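Local coordinates for glucose-inhibited division protein A-related protein, probable oxidoreductase (PDB 2CUL) that binds flavin-adenine dinucleotide in a Rossmann-type fold and is probably an oxidoreductase related to the glucose-inhibited division protein A family, at residues Leu125-Leu131 with Pro174-Tyr180; Leu55-Asp61 with Arg73-Leu78. All blocks are in the same frame, centred on the assembly; numbering follows the deposited sequence.

From the N terminus, the chain lays down strand 6-9, helix 13-24 and strand 29-33 of the dinucleotide-binding sheet before reaching contact 2. There segments 55-61 and 73-78 meet across 11 residues, six of them the start of helix 67-79, which ties two helices together beside helix 13-24. The chain then completes strands 84-97, 100-106 and 116-119 and enters the four-stranded antiparallel sheet, where contact 1 pairs 125-131 with 174-180, closing a loop of 42 residues. The contacts follow in series, neither enclosing nor crossing the other; the centres of contacts 1 and 2 lie about 26 Å apart, their nearest atoms about 16 Å. Contact 1 touches the FAD, whereas contact 2 does not.

Contact 1 (Leu125-Leu131 with Pro174-Tyr180); sequences LGARLFL and PGYRVRY. With FAD (flavin-adenine dinucleotide), chain B.
F130, R179 and L131 bury the most area in this antiparallel pairing, the central pair of the four-stranded sheet 134-138, 128-131, 176-183, 160-167; strands 128-131 and 176-180 run at 163°, axes 4.6 Å apart at closest. The register sets R128 against R179 and F130 against R177 as hydrogen-bonded pairs, with L129 and V178 the non-hydrogen-bonded pair between them, CA to CA 4.4 Å. R128 N reaches R179 O at 2.9 Å and R179 N reaches R128 O at 2.9 Å; F130 N to R177 O is 2.8 Å and R177 N to F130 O is 3.1 Å. G126 has a positive phi (60/33), which by itself favours glycine.

On one face the F130 ring (chi1 m) has R179 CG at its edge, 3.5 Å from F130 CE2, while F130 CB lies over one face of the R177 guanidinium. A water accepts from R179 NH1 at 2.9 Å and, weakly, from R128 NH1 at 3.2 Å. L131 (t, p) brings CD1 to 3.1 Å from G175 O and 3.6 Å from P174 CG. The other face is mainly apolar: L129 CG lies 3.8 Å from V178 CG2 and 3.6 Å from Y176 CD1, while Y176 OH is hydrogen-bonded to L141 N.

V178 CB meets FAD C7M at 3.6 Å, and Y180 CE2 meets FAD C8M at 3.8 Å. Alternation thus gives a face carrying R128, F130, R177 and R179, of which R177 and R179 are salt-bridged to E164, and a mainly apolar one; V178 and Y180 line the dimethylbenzene end of the flavin pocket.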
loop_
_atom_site.group_PDB
_atom_site.type_symbol
_atom_site.label_atom_id
_atom_site.label_comp_id
_atom_site.label_asym_id
_atom_site.label_seq_id
_atom_site.Cartn_x
_atom_site.Cartn_y
_atom_site.Cartn_z
ATOM N N LEU A 125 -8.632 0.325 -5.419
ATOM C CA LEU A 125 -9.135 -0.666 -6.365
ATOM C C LEU A 125 -10.632 -0.412 -6.545
ATOM O O LEU A 125 -11.391 -0.511 -5.587
ATOM C CB LEU A 125 -8.921 -2.087 -5.834
ATOM C CG LEU A 125 -7.488 -2.601 -5.671
ATOM C CD1 LEU A 125 -7.529 -3.992 -5.053
ATOM C CD2 LEU A 125 -6.779 -2.633 -7.012
ATOM N N GLY A 126 -11.043 -0.067 -7.765
ATOM C CA GLY A 126 -12.450 0.194 -8.034
ATOM C C GLY A 126 -12.994 1.340 -7.202
ATOM O O GLY A 126 -14.168 1.356 -6.826
ATOM N N ALA A 127 -12.135 2.316 -6.930
ATOM C CA ALA A 127 -12.502 3.464 -6.108
ATOM C C ALA A 127 -13.515 4.417 -6.727
ATOM O O ALA A 127 -13.431 4.764 -7.904
ATOM C CB ALA A 127 -11.247 4.240 -5.726
ATOM N N ARG A 128 -14.473 4.832 -5.906
ATOM C CA ARG A 128 -15.499 5.788 -6.305
ATOM C C ARG A 128 -15.589 6.764 -5.140
ATOM O O ARG A 128 -15.965 6.383 -4.030
ATOM C CB ARG A 128 -16.848 5.097 -6.516
ATOM C CG ARG A 128 -16.795 3.936 -7.489
ATOM C CD ARG A 128 -18.182 3.362 -7.724
ATOM N NE ARG A 128 -18.960 4.188 -8.642
ATOM C CZ ARG A 128 -20.248 4.002 -8.911
ATOM N NH1 ARG A 128 -20.916 3.017 -8.325
ATOM N NH2 ARG A 128 -20.864 4.789 -9.781
ATOM N N LEU A 129 -15.225 8.015 -5.393
ATOM C CA LEU A 129 -15.246 9.039 -4.356
ATOM C C LEU A 129 -16.473 9.928 -4.535
ATOM O O LEU A 129 -16.636 10.577 -5.567
ATOM C CB LEU A 129 -13.958 9.866 -4.429
ATOM C CG LEU A 129 -13.646 10.804 -3.259
ATOM C CD1 LEU A 129 -12.152 11.086 -3.234
ATOM C CD2 LEU A 129 -14.452 12.092 -3.383
ATOM N N PHE A 130 -17.330 9.939 -3.518
ATOM C CA PHE A 130 -18.561 10.720 -3.533
ATOM C C PHE A 130 -18.392 12.010 -2.741
ATOM O O PHE A 130 -18.331 11.995 -1.512
ATOM C CB PHE A 130 -19.701 9.889 -2.939
ATOM C CG PHE A 130 -19.902 8.569 -3.627
ATOM C CD1 PHE A 130 -20.651 8.485 -4.796
ATOM C CD2 PHE A 130 -19.304 7.416 -3.131
ATOM C CE1 PHE A 130 -20.800 7.271 -5.465
ATOM C CE2 PHE A 130 -19.445 6.196 -3.791
ATOM C CZ PHE A 130 -20.195 6.125 -4.961
ATOM N N LEU A 131 -18.322 13.125 -3.459
ATOM C CA LEU A 131 -18.157 14.434 -2.842
ATOM C C LEU A 131 -19.205 15.399 -3.381
ATOM O O LEU A 131 -19.051 15.954 -4.467
ATOM C CB LEU A 131 -16.753 14.971 -3.130
ATOM C CG LEU A 131 -16.408 16.378 -2.632
ATOM C CD1 LEU A 131 -16.738 16.515 -1.156
ATOM C CD2 LEU A 131 -14.932 16.638 -2.880
ATOM N N PRO A 174 -14.698 19.828 2.555
ATOM C CA PRO A 174 -15.994 19.141 2.589
ATOM C C PRO A 174 -15.839 17.662 2.942
ATOM O O PRO A 174 -14.744 17.105 2.854
ATOM C CB PRO A 174 -16.531 19.359 1.176
ATOM C CG PRO A 174 -15.278 19.418 0.350
ATOM C CD PRO A 174 -14.386 20.292 1.191
ATOM N N GLY A 175 -16.934 17.037 3.358
ATOM C CA GLY A 175 -16.883 15.630 3.704
ATOM C C GLY A 175 -17.111 14.791 2.465
ATOM O O GLY A 175 -17.676 15.273 1.486
ATOM N N TYR A 176 -16.662 13.541 2.491
ATOM C CA TYR A 176 -16.849 12.668 1.342
ATOM C C TYR A 176 -16.725 11.201 1.725
ATOM O O TYR A 176 -16.278 10.869 2.823
ATOM C CB TYR A 176 -15.848 13.028 0.230
ATOM C CG TYR A 176 -14.385 12.748 0.528
ATOM C CD1 TYR A 176 -13.828 11.491 0.285
ATOM C CD2 TYR A 176 -13.546 13.753 1.011
ATOM C CE1 TYR A 176 -12.469 11.246 0.509
ATOM C CE2 TYR A 176 -12.187 13.519 1.240
ATOM C CZ TYR A 176 -11.655 12.264 0.983
ATOM O OH TYR A 176 -10.310 12.037 1.173
ATOM N N ARG A 177 -17.147 10.332 0.816
ATOM C CA ARG A 177 -17.078 8.894 1.036
ATOM C C ARG A 177 -16.318 8.253 -0.114
ATOM O O ARG A 177 -16.323 8.763 -1.236
ATOM C CB ARG A 177 -18.486 8.288 1.087
ATOM C CG ARG A 177 -19.267 8.588 2.353
ATOM C CD ARG A 177 -20.691 8.040 2.275
ATOM N NE ARG A 177 -21.485 8.690 1.232
ATOM C CZ ARG A 177 -21.765 8.154 0.047
ATOM N NH1 ARG A 177 -21.319 6.944 -0.265
ATOM N NH2 ARG A 177 -22.496 8.831 -0.829
ATOM N N VAL A 178 -15.651 7.142 0.173
ATOM C CA VAL A 178 -14.938 6.411 -0.863
ATOM C C VAL A 178 -15.333 4.940 -0.802
ATOM O O VAL A 178 -15.092 4.266 0.202
ATOM C CB VAL A 178 -13.399 6.490 -0.706
ATOM C CG1 VAL A 178 -12.736 5.580 -1.743
ATOM C CG2 VAL A 178 -12.916 7.918 -0.899
ATOM N N ARG A 179 -15.969 4.455 -1.861
ATOM C CA ARG A 179 -16.335 3.052 -1.931
ATOM C C ARG A 179 -15.204 2.395 -2.704
ATOM O O ARG A 179 -14.762 2.907 -3.736
ATOM C CB ARG A 179 -17.674 2.867 -2.650
ATOM C CG ARG A 179 -18.857 3.337 -1.824
ATOM C CD ARG A 179 -20.176 2.915 -2.445
ATOM N NE ARG A 179 -21.314 3.313 -1.622
ATOM C CZ ARG A 179 -22.582 3.045 -1.919
ATOM N NH1 ARG A 179 -22.876 2.374 -3.025
ATOM N NH2 ARG A 179 -23.555 3.447 -1.112
ATOM N N TYR A 180 -14.718 1.272 -2.194
ATOM C CA TYR A 180 -13.610 0.591 -2.834
ATOM C C TYR A 180 -13.749 -0.912 -2.702
ATOM O O TYR A 180 -14.652 -1.411 -2.026
ATOM C CB TYR A 180 -12.295 1.053 -2.194
ATOM C CG TYR A 180 -12.165 0.678 -0.733
ATOM C CD1 TYR A 180 -11.516 -0.494 -0.349
ATOM C CD2 TYR A 180 -12.733 1.473 0.266
ATOM C CE1 TYR A 180 -11.431 -0.871 0.991
ATOM C CE2 TYR A 180 -12.654 1.103 1.613
ATOM C CZ TYR A 180 -12.003 -0.068 1.965
ATOM O OH TYR A 180 -11.931 -0.445 3.290
HETATM P PA FAD B . -3.027 4.049 1.564
HETATM O O1A FAD B . -4.184 4.655 0.886
HETATM O O2A FAD B . -2.420 4.733 2.735
HETATM O O5B FAD B . -1.859 3.813 0.504
HETATM C C5B FAD B . -2.138 3.169 -0.741
HETATM C C4B FAD B . -1.030 3.605 -1.692
HETATM O O4B FAD B . -1.079 2.729 -2.819
HETATM C C3B FAD B . -1.189 5.036 -2.245
HETATM O O3B FAD B . -0.002 5.788 -2.117
HETATM C C2B FAD B . -1.603 4.805 -3.668
HETATM O O2B FAD B . -1.351 5.862 -4.564
HETATM C C1B FAD B . -0.868 3.507 -3.988
HETATM N N9A FAD B . -1.399 2.756 -5.123
HETATM C C8A FAD B . -2.673 2.255 -5.265
HETATM N N7A FAD B . -2.837 1.615 -6.416
HETATM C C5A FAD B . -1.609 1.708 -7.041
HETATM C C6A FAD B . -1.145 1.229 -8.290
HETATM N N6A FAD B . -1.891 0.544 -9.138
HETATM N N1A FAD B . 0.172 1.499 -8.626
HETATM C C2A FAD B . 0.973 2.210 -7.762
HETATM N N3A FAD B . 0.584 2.695 -6.553
HETATM C C4A FAD B . -0.712 2.419 -6.243
HETATM N N1 FAD B . -8.070 5.814 9.094
HETATM C C2 FAD B . -7.752 6.667 10.127
HETATM O O2 FAD B . -7.068 6.300 11.052
HETATM N N3 FAD B . -8.241 7.981 10.084
HETATM C C4 FAD B . -9.029 8.485 9.071
HETATM O O4 FAD B . -9.429 9.669 9.097
HETATM C C4X FAD B . -9.357 7.609 8.015
HETATM N N5 FAD B . -10.154 8.042 6.964
HETATM C C5X FAD B . -10.479 7.189 5.927
HETATM C C6 FAD B . -11.282 7.648 4.883
HETATM C C7 FAD B . -11.640 6.828 3.796
HETATM C C7M FAD B . -12.507 7.393 2.698
HETATM C C8 FAD B . -11.154 5.472 3.777
HETATM C C8M FAD B . -11.483 4.531 2.649
HETATM C C9 FAD B . -10.344 4.987 4.833
HETATM C C9A FAD B . -9.988 5.824 5.925
HETATM N N10 FAD B . -9.164 5.375 7.018
HETATM C C10 FAD B . -8.853 6.266 8.061
HETATM C "C1'" FAD B . -8.630 3.956 7.092
HETATM C "C2'" FAD B . -7.133 3.702 6.804
HETATM O "O2'" FAD B . -6.372 4.102 7.913
HETATM C "C3'" FAD B . -6.630 4.445 5.550
HETATM O "O3'" FAD B . -7.370 4.063 4.392
HETATM C "C4'" FAD B . -5.148 4.159 5.235
HETATM O "O4'" FAD B . -4.647 5.079 4.268
HETATM C "C5'" FAD B . -5.016 2.709 4.729
HETATM O "O5'" FAD B . -3.633 2.412 4.478
HETATM P P FAD B . -3.147 1.630 3.187
HETATM O O1P FAD B . -1.690 1.506 3.361
HETATM O O2P FAD B . -3.912 0.349 3.015
HETATM O O3P FAD B . -3.502 2.562 1.968
HETATM O O HOH W 1 -21.221 1.993 -5.327
#

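Contact 2 (Leu55-Asp61 with Arg73-Leu78); sequences LLERAYD and RAKYLL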
loop_
_atom_site.group_PDB
_atom_site.type_symbol
_atom_site.label_atom_id
_atom_site.label_comp_id
_atom_site.label_asym_id
_atom_site.label_seq_id
_atom_site.Cartn_x
_atom_site.Cartn_y
_atom_site.Cartn_z
ATOM N N LEU A 55 7.127 3.976 11.762
ATOM C CA LEU A 55 7.336 5.094 10.854
ATOM C C LEU A 55 6.216 6.088 11.144
ATOM O O LEU A 55 6.418 7.299 11.114
ATOM C CB LEU A 55 7.238 4.624 9.400
ATOM C CG LEU A 55 7.202 5.722 8.336
ATOM C CD1 LEU A 55 8.530 6.467 8.308
ATOM C CD2 LEU A 55 6.914 5.100 6.975
ATOM N N LEU A 56 5.031 5.556 11.427
ATOM C CA LEU A 56 3.869 6.380 11.736
ATOM C C LEU A 56 4.158 7.287 12.936
ATOM O O LEU A 56 3.892 8.487 12.893
ATOM C CB LEU A 56 2.656 5.483 12.023
ATOM C CG LEU A 56 1.395 6.148 12.583
ATOM C CD1 LEU A 56 0.912 7.244 11.644
ATOM C CD2 LEU A 56 0.314 5.084 12.782
ATOM N N GLU A 57 4.717 6.712 13.999
ATOM C CA GLU A 57 5.041 7.485 15.196
ATOM C C GLU A 57 6.114 8.532 14.907
ATOM O O GLU A 57 6.013 9.680 15.338
ATOM C CB GLU A 57 5.521 6.555 16.315
ATOM C CG GLU A 57 5.943 7.286 17.587
ATOM C CD GLU A 57 6.260 6.344 18.735
ATOM O OE1 GLU A 57 7.157 5.493 18.585
ATOM O OE2 GLU A 57 5.607 6.459 19.791
ATOM N N ARG A 58 7.143 8.130 14.169
ATOM C CA ARG A 58 8.239 9.034 13.836
ATOM C C ARG A 58 7.801 10.208 12.965
ATOM O O ARG A 58 8.338 11.309 13.086
ATOM C CB ARG A 58 9.356 8.254 13.136
ATOM C CG ARG A 58 9.932 7.132 13.989
ATOM C CD ARG A 58 10.709 6.126 13.151
ATOM N NE ARG A 58 11.051 4.932 13.920
ATOM C CZ ARG A 58 12.177 4.769 14.607
ATOM N NH1 ARG A 58 13.096 5.726 14.625
ATOM N NH2 ARG A 58 12.382 3.645 15.282
ATOM N N ALA A 59 6.824 9.978 12.092
ATOM C CA ALA A 59 6.340 11.026 11.196
ATOM C C ALA A 59 5.431 12.052 11.868
ATOM O O ALA A 59 5.254 13.157 11.365
ATOM C CB ALA A 59 5.610 10.394 10.010
ATOM N N TYR A 60 4.856 11.680 13.005
ATOM C CA TYR A 60 3.955 12.559 13.741
ATOM C C TYR A 60 4.645 13.774 14.360
ATOM O O TYR A 60 5.775 13.685 14.831
ATOM C CB TYR A 60 3.271 11.757 14.849
ATOM C CG TYR A 60 2.371 12.567 15.756
ATOM C CD1 TYR A 60 1.146 13.053 15.307
ATOM C CD2 TYR A 60 2.734 12.815 17.083
ATOM C CE1 TYR A 60 0.298 13.763 16.159
ATOM C CE2 TYR A 60 1.899 13.523 17.937
ATOM C CZ TYR A 60 0.682 13.991 17.470
ATOM O OH TYR A 60 -0.158 14.674 18.320
ATOM N N ASP A 61 3.943 14.906 14.353
ATOM C CA ASP A 61 4.436 16.147 14.948
ATOM C C ASP A 61 3.260 16.707 15.740
ATOM O O ASP A 61 2.271 17.155 15.166
ATOM C CB ASP A 61 4.853 17.153 13.869
ATOM C CG ASP A 61 5.447 18.426 14.458
ATOM O OD1 ASP A 61 5.201 18.708 15.649
ATOM O OD2 ASP A 61 6.152 19.151 13.726
ATOM N N ARG A 73 6.945 14.762 5.780
ATOM C CA ARG A 73 7.872 14.264 6.789
ATOM C C ARG A 73 8.056 12.753 6.666
ATOM O O ARG A 73 9.171 12.241 6.788
ATOM C CB ARG A 73 7.381 14.618 8.201
ATOM C CG ARG A 73 7.476 16.103 8.546
ATOM C CD ARG A 73 7.325 16.315 10.047
ATOM N NE ARG A 73 6.092 15.707 10.536
ATOM C CZ ARG A 73 4.888 16.259 10.428
ATOM N NH1 ARG A 73 4.744 17.449 9.860
ATOM N NH2 ARG A 73 3.820 15.602 10.858
ATOM N N ALA A 74 6.963 12.041 6.414
ATOM C CA ALA A 74 7.024 10.590 6.270
ATOM C C ALA A 74 7.850 10.227 5.041
ATOM O O ALA A 74 8.693 9.327 5.084
ATOM C CB ALA A 74 5.613 10.018 6.147
ATOM N N LYS A 75 7.599 10.929 3.943
ATOM C CA LYS A 75 8.328 10.682 2.702
ATOM C C LYS A 75 9.829 10.859 2.926
ATOM O O LYS A 75 10.631 10.023 2.508
ATOM C CB LYS A 75 7.841 11.646 1.615
ATOM C CG LYS A 75 8.538 11.508 0.261
ATOM C CD LYS A 75 7.800 12.338 -0.781
ATOM C CE LYS A 75 8.534 12.389 -2.113
ATOM N NZ LYS A 75 9.768 13.222 -2.032
ATOM N N TYR A 76 10.205 11.943 3.599
ATOM C CA TYR A 76 11.613 12.223 3.862
ATOM C C TYR A 76 12.265 11.137 4.714
ATOM O O TYR A 76 13.425 10.771 4.494
ATOM C CB TYR A 76 11.756 13.585 4.546
ATOM C CG TYR A 76 13.182 14.070 4.616
ATOM C CD1 TYR A 76 13.879 14.404 3.454
ATOM C CD2 TYR A 76 13.844 14.175 5.835
ATOM C CE1 TYR A 76 15.202 14.833 3.506
ATOM C CE2 TYR A 76 15.170 14.602 5.899
ATOM C CZ TYR A 76 15.841 14.929 4.733
ATOM O OH TYR A 76 17.151 15.353 4.789
ATOM N N LEU A 77 11.523 10.621 5.688
ATOM C CA LEU A 77 12.042 9.561 6.544
ATOM C C LEU A 77 12.346 8.310 5.712
ATOM O O LEU A 77 13.381 7.667 5.897
ATOM C CB LEU A 77 11.039 9.233 7.654
ATOM C CG LEU A 77 10.978 10.235 8.812
ATOM C CD1 LEU A 77 9.762 9.970 9.681
ATOM C CD2 LEU A 77 12.257 10.131 9.629
ATOM N N LEU A 78 11.446 7.971 4.793
ATOM C CA LEU A 78 11.641 6.805 3.929
ATOM C C LEU A 78 12.856 6.984 3.029
ATOM O O LEU A 78 13.593 6.033 2.764
ATOM C CB LEU A 78 10.410 6.576 3.050
ATOM C CG LEU A 78 9.149 6.064 3.744
ATOM C CD1 LEU A 78 7.952 6.211 2.822
ATOM C CD2 LEU A 78 9.353 4.607 4.137
HETATM O O HOH W 2 8.304 13.882 11.940
#
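L55, A59, A74, L77 and L78 form the apolar centre where helix 55-59 crosses helix 73-78, their axes 9.4 Å apart at closest and their directions 122° apart. L55 spans two residues of the second helix: its CD1 lies 3.8 Å from L77 CB and its CD2 3.8 Å from L78 CD2. Small side chains allow the closest backbone approach, for A59 and A74 have CA atoms 5.0 Å apart and CB atoms 3.9 Å apart. L77 extends CD1 to 3.8 Å from A59 N and 3.9 Å from R58 CB. The crossing lies beside helix 13-24, whose A16 touches both L55 and L78; that helix follows strand 6-9 and carries part of a GxGxxG pattern consistent with a Rossmann-type turn. L78 stays about 9 Å from the FAD, side chain to ligand, without touching it.

Farther out, R73 presents the edge of its guanidinium to A59 O. R73 NE and R73 NH2 donate to A59 O at 2.8 and 2.9 Å, so one carbonyl accepts a forked pair of hydrogen bonds. A water donates to R58 O at 2.8 Å and accepts a weak bond from R73 NE at 3.2 Å. D61 CB lies over one face of the guanidinium, 3.5 Å from R73 NH2; D61 OD1 instead accepts from K63 N.

The union is therefore mixed: aliphatic contacts bring the helices together, and a positively charged side chain satisfies A59 O.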